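Local coordinates for protein PA1221 (Pseudomonas aeruginosa, PDB 4DG8) that combines an AMP-binding module of the ANL superfamily with a phosphopantetheine attachment region and holds adenosine monophosphate in its pocket, at residues 172-176 / 427-431; 212-216 / 424-428. All blocks are in the same frame, centred on the assembly; numbering follows the deposited sequence.

Contact 1 of 2, residues 172-176 / 427-431; sequences SSGTT and YRLDL. With AMP (adenosine monophosphate), chain B.
Beside the phosphate of AMP, Arg428 meets Ser172 and Gly174 of the Ser-Ser-Gly-Thr-Thr loop, the glycine-containing, P-loop-like signature of ANL proteins, here lying alongside strand 427-430. Arg428 is the part that reaches the ligand. Its CB rests on Gly174 CA at 3.6 Å, and a bend at chi3 (-64°) turns one face of the guanidinium to the phosphate: AMP O3P sits over its centre, 3.0 Å from Arg428 CZ. NH1 makes a salt bridge with Glu313, while Arg428 NH2 lies 3.1 Å from Ser172 OG, which comes in obliquely. Ser172 OG also accepts from Gly174 N at 3.3 Å, forming an ST turn.

Further along, the backbone takes over. Asp430 N donates to Ser173 O at 3.2 Å, and a water links Ser173 N to Arg428 O. The Asp430 carboxylate swings toward the loop with CG anti to the backbone N (chi1 -174°), and Asp430 OD2 takes a weak, bent bond from Thr176 N at 2.8 Å. Its other oxygen, OD1, caps Ala433 N from the N-cap position of helix 431-439.

Asp430 thus caps the helix with OD1 and reaches the loop more weakly through OD2, its backbone N adding the bond to Ser173 O. For the arginine, whose NH1 has Glu313 as partner, the face-on approach of O3P makes the attraction to the phosphate probably one of charge more than of straight N-H bonds.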
loop_
_atom_site.group_PDB
_atom_site.type_symbol
_atom_site.label_atom_id
_atom_site.label_comp_id
_atom_site.label_asym_id
_atom_site.label_seq_id
_atom_site.Cartn_x
_atom_site.Cartn_y
_atom_site.Cartn_z
ATOM N N SER A 172 4.479 1.893 8.751
ATOM C CA SER A 172 4.875 0.501 8.607
ATOM C C SER A 172 5.151 -0.164 9.960
ATOM O O SER A 172 5.890 0.366 10.799
ATOM C CB SER A 172 6.090 0.363 7.687
ATOM O OG SER A 172 6.481 -0.997 7.586
ATOM N N SER A 173 4.505 -1.302 10.183
ATOM C CA SER A 173 4.752 -2.135 11.377
ATOM C C SER A 173 5.720 -3.301 11.100
ATOM O O SER A 173 5.873 -4.236 11.917
ATOM C CB SER A 173 3.436 -2.607 12.001
ATOM O OG SER A 173 2.705 -1.496 12.493
ATOM N N GLY A 174 6.316 -3.271 9.911
ATOM C CA GLY A 174 7.164 -4.355 9.441
ATOM C C GLY A 174 8.494 -4.518 10.150
ATOM O O GLY A 174 9.155 -5.556 9.998
ATOM N N THR A 175 8.888 -3.507 10.925
ATOM C CA THR A 175 10.157 -3.563 11.663
ATOM C C THR A 175 10.102 -3.005 13.105
ATOM O O THR A 175 9.720 -1.852 13.355
ATOM C CB THR A 175 11.315 -2.918 10.849
ATOM O OG1 THR A 175 11.371 -3.514 9.538
ATOM C CG2 THR A 175 12.647 -3.122 11.564
ATOM N N THR A 176 10.562 -3.850 14.023
ATOM C CA THR A 176 10.361 -3.762 15.464
ATOM C C THR A 176 8.889 -3.606 15.851
ATOM O O THR A 176 7.984 -3.866 15.038
ATOM C CB THR A 176 11.122 -2.547 16.071
ATOM O OG1 THR A 176 10.394 -1.336 15.813
ATOM C CG2 THR A 176 12.529 -2.430 15.497
ATOM N N TYR A 427 -0.583 -5.707 5.399
ATOM C CA TYR A 427 0.430 -5.073 6.239
ATOM C C TYR A 427 1.669 -5.942 6.454
ATOM O O TYR A 427 1.563 -7.148 6.692
ATOM C CB TYR A 427 -0.153 -4.759 7.621
ATOM C CG TYR A 427 -1.309 -3.792 7.630
ATOM C CD1 TYR A 427 -1.113 -2.448 7.331
ATOM C CD2 TYR A 427 -2.594 -4.213 7.970
ATOM C CE1 TYR A 427 -2.168 -1.553 7.358
ATOM C CE2 TYR A 427 -3.661 -3.326 7.998
ATOM C CZ TYR A 427 -3.437 -1.995 7.696
ATOM O OH TYR A 427 -4.477 -1.095 7.713
ATOM N N ARG A 428 2.849 -5.332 6.385
ATOM C CA ARG A 428 4.038 -5.990 6.914
ATOM C C ARG A 428 3.981 -6.026 8.452
ATOM O O ARG A 428 3.530 -5.083 9.117
ATOM C CB ARG A 428 5.311 -5.280 6.455
ATOM C CG ARG A 428 5.612 -5.424 4.982
ATOM C CD ARG A 428 6.789 -4.522 4.585
ATOM N NE ARG A 428 6.481 -3.102 4.749
ATOM C CZ ARG A 428 7.272 -2.114 4.331
ATOM N NH1 ARG A 428 8.424 -2.391 3.727
ATOM N NH2 ARG A 428 6.912 -0.845 4.520
ATOM N N LEU A 429 4.442 -7.124 9.025
ATOM C CA LEU A 429 4.443 -7.243 10.465
ATOM C C LEU A 429 5.706 -7.932 10.917
ATOM O O LEU A 429 6.076 -9.002 10.379
ATOM C CB LEU A 429 3.225 -8.043 10.927
ATOM C CG LEU A 429 3.072 -8.150 12.440
ATOM C CD1 LEU A 429 3.012 -6.748 13.041
ATOM C CD2 LEU A 429 1.842 -8.959 12.784
ATOM N N ASP A 430 6.330 -7.358 11.943
ATOM C CA ASP A 430 7.484 -7.995 12.546
ATOM C C ASP A 430 6.840 -8.915 13.560
ATOM O O ASP A 430 6.469 -8.519 14.669
ATOM C CB ASP A 430 8.331 -6.941 13.256
ATOM C CG ASP A 430 9.633 -7.496 13.792
ATOM O OD1 ASP A 430 9.713 -8.725 14.047
ATOM O OD2 ASP A 430 10.576 -6.686 13.978
ATOM N N LEU A 431 6.756 -10.178 13.166
ATOM C CA LEU A 431 5.996 -11.162 13.914
ATOM C C LEU A 431 6.714 -11.509 15.219
ATOM O O LEU A 431 6.084 -11.567 16.282
ATOM C CB LEU A 431 5.730 -12.396 13.046
ATOM C CG LEU A 431 4.837 -13.488 13.636
ATOM C CD1 LEU A 431 3.462 -12.929 13.942
ATOM C CD2 LEU A 431 4.736 -14.647 12.668
HETATM P P AMP B . 4.445 -3.345 1.458
HETATM O O1P AMP B . 3.404 -3.348 2.557
HETATM O O2P AMP B . 4.002 -3.019 0.038
HETATM O O3P AMP B . 5.541 -2.396 1.904
HETATM O "O5'" AMP B . 5.222 -4.732 1.459
HETATM C "C5'" AMP B . 6.404 -4.893 0.700
HETATM C "C4'" AMP B . 6.939 -6.295 0.798
HETATM O "O4'" AMP B . 5.928 -7.246 0.372
HETATM C "C3'" AMP B . 8.136 -6.605 -0.083
HETATM O "O3'" AMP B . 9.363 -6.146 0.475
HETATM C "C2'" AMP B . 8.054 -8.117 -0.236
HETATM O "O2'" AMP B . 8.554 -8.762 0.930
HETATM C "C1'" AMP B . 6.539 -8.334 -0.298
HETATM N N9 AMP B . 6.040 -8.368 -1.692
HETATM C C8 AMP B . 5.413 -7.338 -2.311
HETATM N N7 AMP B . 5.068 -7.654 -3.583
HETATM C C5 AMP B . 5.483 -8.908 -3.818
HETATM C C6 AMP B . 5.436 -9.852 -4.969
HETATM N N6 AMP B . 4.873 -9.498 -6.138
HETATM N N1 AMP B . 5.975 -11.085 -4.805
HETATM C C2 AMP B . 6.537 -11.438 -3.630
HETATM N N3 AMP B . 6.610 -10.634 -2.549
HETATM C C4 AMP B . 6.113 -9.378 -2.568
HETATM O O HOH W 1 2.664 -2.369 8.368
HETATM O O HOH W 2 5.499 -6.028 15.920
#

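Contact 2 of 2, residues 212-216 / 424-428; sequences PLSFD and LNGYR. With AMP (adenosine monophosphate), chain B.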
loop_
_atom_site.group_PDB
_atom_site.type_symbol
_atom_site.label_atom_id
_atom_site.label_comp_id
_atom_site.label_asym_id
_atom_site.label_seq_id
_atom_site.Cartn_x
_atom_site.Cartn_y
_atom_site.Cartn_z
ATOM N N PRO A 212 -7.659 0.381 0.890
ATOM C CA PRO A 212 -7.749 1.557 1.771
ATOM C C PRO A 212 -6.475 2.386 1.719
ATOM O O PRO A 212 -5.417 1.856 1.344
ATOM C CB PRO A 212 -7.945 0.940 3.162
ATOM C CG PRO A 212 -8.605 -0.382 2.884
ATOM C CD PRO A 212 -7.950 -0.870 1.611
ATOM N N LEU A 213 -6.569 3.660 2.098
ATOM C CA LEU A 213 -5.425 4.573 2.019
ATOM C C LEU A 213 -4.245 4.244 2.949
ATOM O O LEU A 213 -3.209 4.900 2.892
ATOM C CB LEU A 213 -5.866 6.010 2.259
ATOM C CG LEU A 213 -6.720 6.678 1.192
ATOM C CD1 LEU A 213 -7.389 7.930 1.800
ATOM C CD2 LEU A 213 -5.872 7.002 -0.058
ATOM N N SER A 214 -4.407 3.262 3.827
ATOM C CA SER A 214 -3.294 2.845 4.677
ATOM C C SER A 214 -2.328 1.967 3.874
ATOM O O SER A 214 -1.214 1.678 4.319
ATOM C CB SER A 214 -3.819 2.110 5.907
ATOM O OG SER A 214 -4.756 1.127 5.512
ATOM N N PHE A 215 -2.749 1.558 2.678
ATOM C CA PHE A 215 -1.859 0.824 1.777
ATOM C C PHE A 215 -1.459 1.642 0.556
ATOM O O PHE A 215 -2.310 2.285 -0.081
ATOM C CB PHE A 215 -2.538 -0.455 1.294
ATOM C CG PHE A 215 -3.185 -1.240 2.389
ATOM C CD1 PHE A 215 -2.455 -2.169 3.122
ATOM C CD2 PHE A 215 -4.521 -1.058 2.686
ATOM C CE1 PHE A 215 -3.054 -2.898 4.147
ATOM C CE2 PHE A 215 -5.129 -1.783 3.704
ATOM C CZ PHE A 215 -4.392 -2.711 4.436
ATOM N N ASP A 216 -0.197 1.546 0.148
ATOM C CA ASP A 216 0.227 2.317 -1.020
ATOM C C ASP A 216 -0.204 1.689 -2.350
ATOM O O ASP A 216 0.117 2.222 -3.411
ATOM C CB ASP A 216 1.730 2.692 -1.016
ATOM C CG ASP A 216 2.644 1.492 -1.196
ATOM O OD1 ASP A 216 3.877 1.689 -1.221
ATOM O OD2 ASP A 216 2.135 0.356 -1.314
ATOM N N LEU A 424 0.508 -9.601 6.619
ATOM C CA LEU A 424 -0.790 -9.932 7.196
ATOM C C LEU A 424 -1.876 -8.979 6.689
ATOM O O LEU A 424 -1.926 -7.809 7.071
ATOM C CB LEU A 424 -0.687 -9.875 8.727
ATOM C CG LEU A 424 -1.915 -10.113 9.599
ATOM C CD1 LEU A 424 -2.582 -11.412 9.216
ATOM C CD2 LEU A 424 -1.513 -10.124 11.075
ATOM N N ASN A 425 -2.751 -9.490 5.834
ATOM C CA ASN A 425 -3.833 -8.688 5.267
ATOM C C ASN A 425 -3.385 -7.310 4.791
ATOM O O ASN A 425 -3.958 -6.288 5.175
ATOM C CB ASN A 425 -5.003 -8.590 6.239
ATOM C CG ASN A 425 -5.524 -9.948 6.620
ATOM O OD1 ASN A 425 -5.763 -10.794 5.753
ATOM N ND2 ASN A 425 -5.660 -10.189 7.922
ATOM N N GLY A 426 -2.342 -7.298 3.969
ATOM C CA GLY A 426 -1.860 -6.068 3.362
ATOM C C GLY A 426 -0.760 -5.358 4.126
ATOM O O GLY A 426 -0.081 -4.503 3.567
ATOM N N TYR A 427 -0.583 -5.707 5.399
ATOM C CA TYR A 427 0.430 -5.073 6.239
ATOM C C TYR A 427 1.669 -5.942 6.454
ATOM O O TYR A 427 1.563 -7.148 6.692
ATOM C CB TYR A 427 -0.153 -4.759 7.621
ATOM C CG TYR A 427 -1.309 -3.792 7.630
ATOM C CD1 TYR A 427 -1.113 -2.448 7.331
ATOM C CD2 TYR A 427 -2.594 -4.213 7.970
ATOM C CE1 TYR A 427 -2.168 -1.553 7.358
ATOM C CE2 TYR A 427 -3.661 -3.326 7.998
ATOM C CZ TYR A 427 -3.437 -1.995 7.696
ATOM O OH TYR A 427 -4.477 -1.095 7.713
ATOM N N ARG A 428 2.849 -5.332 6.385
ATOM C CA ARG A 428 4.038 -5.990 6.914
ATOM C C ARG A 428 3.981 -6.026 8.452
ATOM O O ARG A 428 3.530 -5.083 9.117
ATOM C CB ARG A 428 5.311 -5.280 6.455
ATOM C CG ARG A 428 5.612 -5.424 4.982
ATOM C CD ARG A 428 6.789 -4.522 4.585
ATOM N NE ARG A 428 6.481 -3.102 4.749
ATOM C CZ ARG A 428 7.272 -2.114 4.331
ATOM N NH1 ARG A 428 8.424 -2.391 3.727
ATOM N NH2 ARG A 428 6.912 -0.845 4.520
HETATM P P AMP B . 4.445 -3.345 1.458
HETATM O O1P AMP B . 3.404 -3.348 2.557
HETATM O O2P AMP B . 4.002 -3.019 0.038
HETATM O O3P AMP B . 5.541 -2.396 1.904
HETATM O "O5'" AMP B . 5.222 -4.732 1.459
HETATM C "C5'" AMP B . 6.404 -4.893 0.700
HETATM C "C4'" AMP B . 6.939 -6.295 0.798
HETATM O "O4'" AMP B . 5.928 -7.246 0.372
HETATM C "C3'" AMP B . 8.136 -6.605 -0.083
HETATM O "O3'" AMP B . 9.363 -6.146 0.475
HETATM C "C2'" AMP B . 8.054 -8.117 -0.236
HETATM O "O2'" AMP B . 8.554 -8.762 0.930
HETATM C "C1'" AMP B . 6.539 -8.334 -0.298
HETATM N N9 AMP B . 6.040 -8.368 -1.692
HETATM C C8 AMP B . 5.413 -7.338 -2.311
HETATM N N7 AMP B . 5.068 -7.654 -3.583
HETATM C C5 AMP B . 5.483 -8.908 -3.818
HETATM C C6 AMP B . 5.436 -9.852 -4.969
HETATM N N6 AMP B . 4.873 -9.498 -6.138
HETATM N N1 AMP B . 5.975 -11.085 -4.805
HETATM C C2 AMP B . 6.537 -11.438 -3.630
HETATM N N3 AMP B . 6.610 -10.634 -2.549
HETATM C C4 AMP B . 6.113 -9.378 -2.568
#
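Phe215 and Tyr427 bring their rings together where the turn 212-215 faces the turn 424-427, and this aromatic pair makes most of the contact. The two side chains cross at about a right angle. Phe215 CE1 stands over the centre of one face of the Tyr427 ring, and the closest carbons, Phe215 CZ and Tyr427 CZ, are 3.5 Å apart. With centroids 4.6 Å apart and planes inclined at 36°, the pair is oblique, neither a stack nor edge-to-face. In both residues CG is anti to the carbonyl carbon (chi1 -47° in Phe215, -62° in Tyr427), which sets each ring on the side of its backbone N, where the two meet. Tyr427 also stacks with Trp482.

The polar link lies at the far end of the tyrosine. Ser214 OG donates to Tyr427 OH at 3.1 Å, so the phenol oxygen is held while its ring is packed.

Backbone also meets ring: Gly426 O lies at the edge of the Phe215 ring, near its plane, 3.4 Å from Phe215 CD1. Gly426 O is also 3.8 Å from AMP O1P, so Phe215 backs a stretch of chain that borders the phosphate.

Each segment is shaped by its own turn. Phe215 N bonds to Pro212 O in a type I turn, while Leu424 and Tyr427 bond to each other both ways across a type I' turn. Asn425, at the tip, sends ND2 on to Lys458 O. The type I' turn joins strands 421-424 and 427-430 into a two-residue beta hairpin, which, with its Gly-Tyr-Arg run, is consistent with the A8 motif of adenylation domains in the ANL superfamily.

In the fold
Contacts 1 and 2 lie along one hairpin, their centres 11 Å apart, and share Tyr427 and Arg428. Contact 1 uses strand 427-430 against the loop after strand 166-172. Its chemistry is polar: backbone bonding, a carboxylate, waters and a guanidinium. Contact 2 sets the turn of the hairpin against the loop before helix 217-226, chiefly through aromatic rings. Its touching residues are all partly exposed, although it lies closer to the centre of the chain than contact 1, half of whose touching residues are buried. Leu429 and Leu424 pack across the hairpin. Two different loops thus pack on it. Both contacts reach AMP, through Arg428 and, more loosely, through Gly426 O.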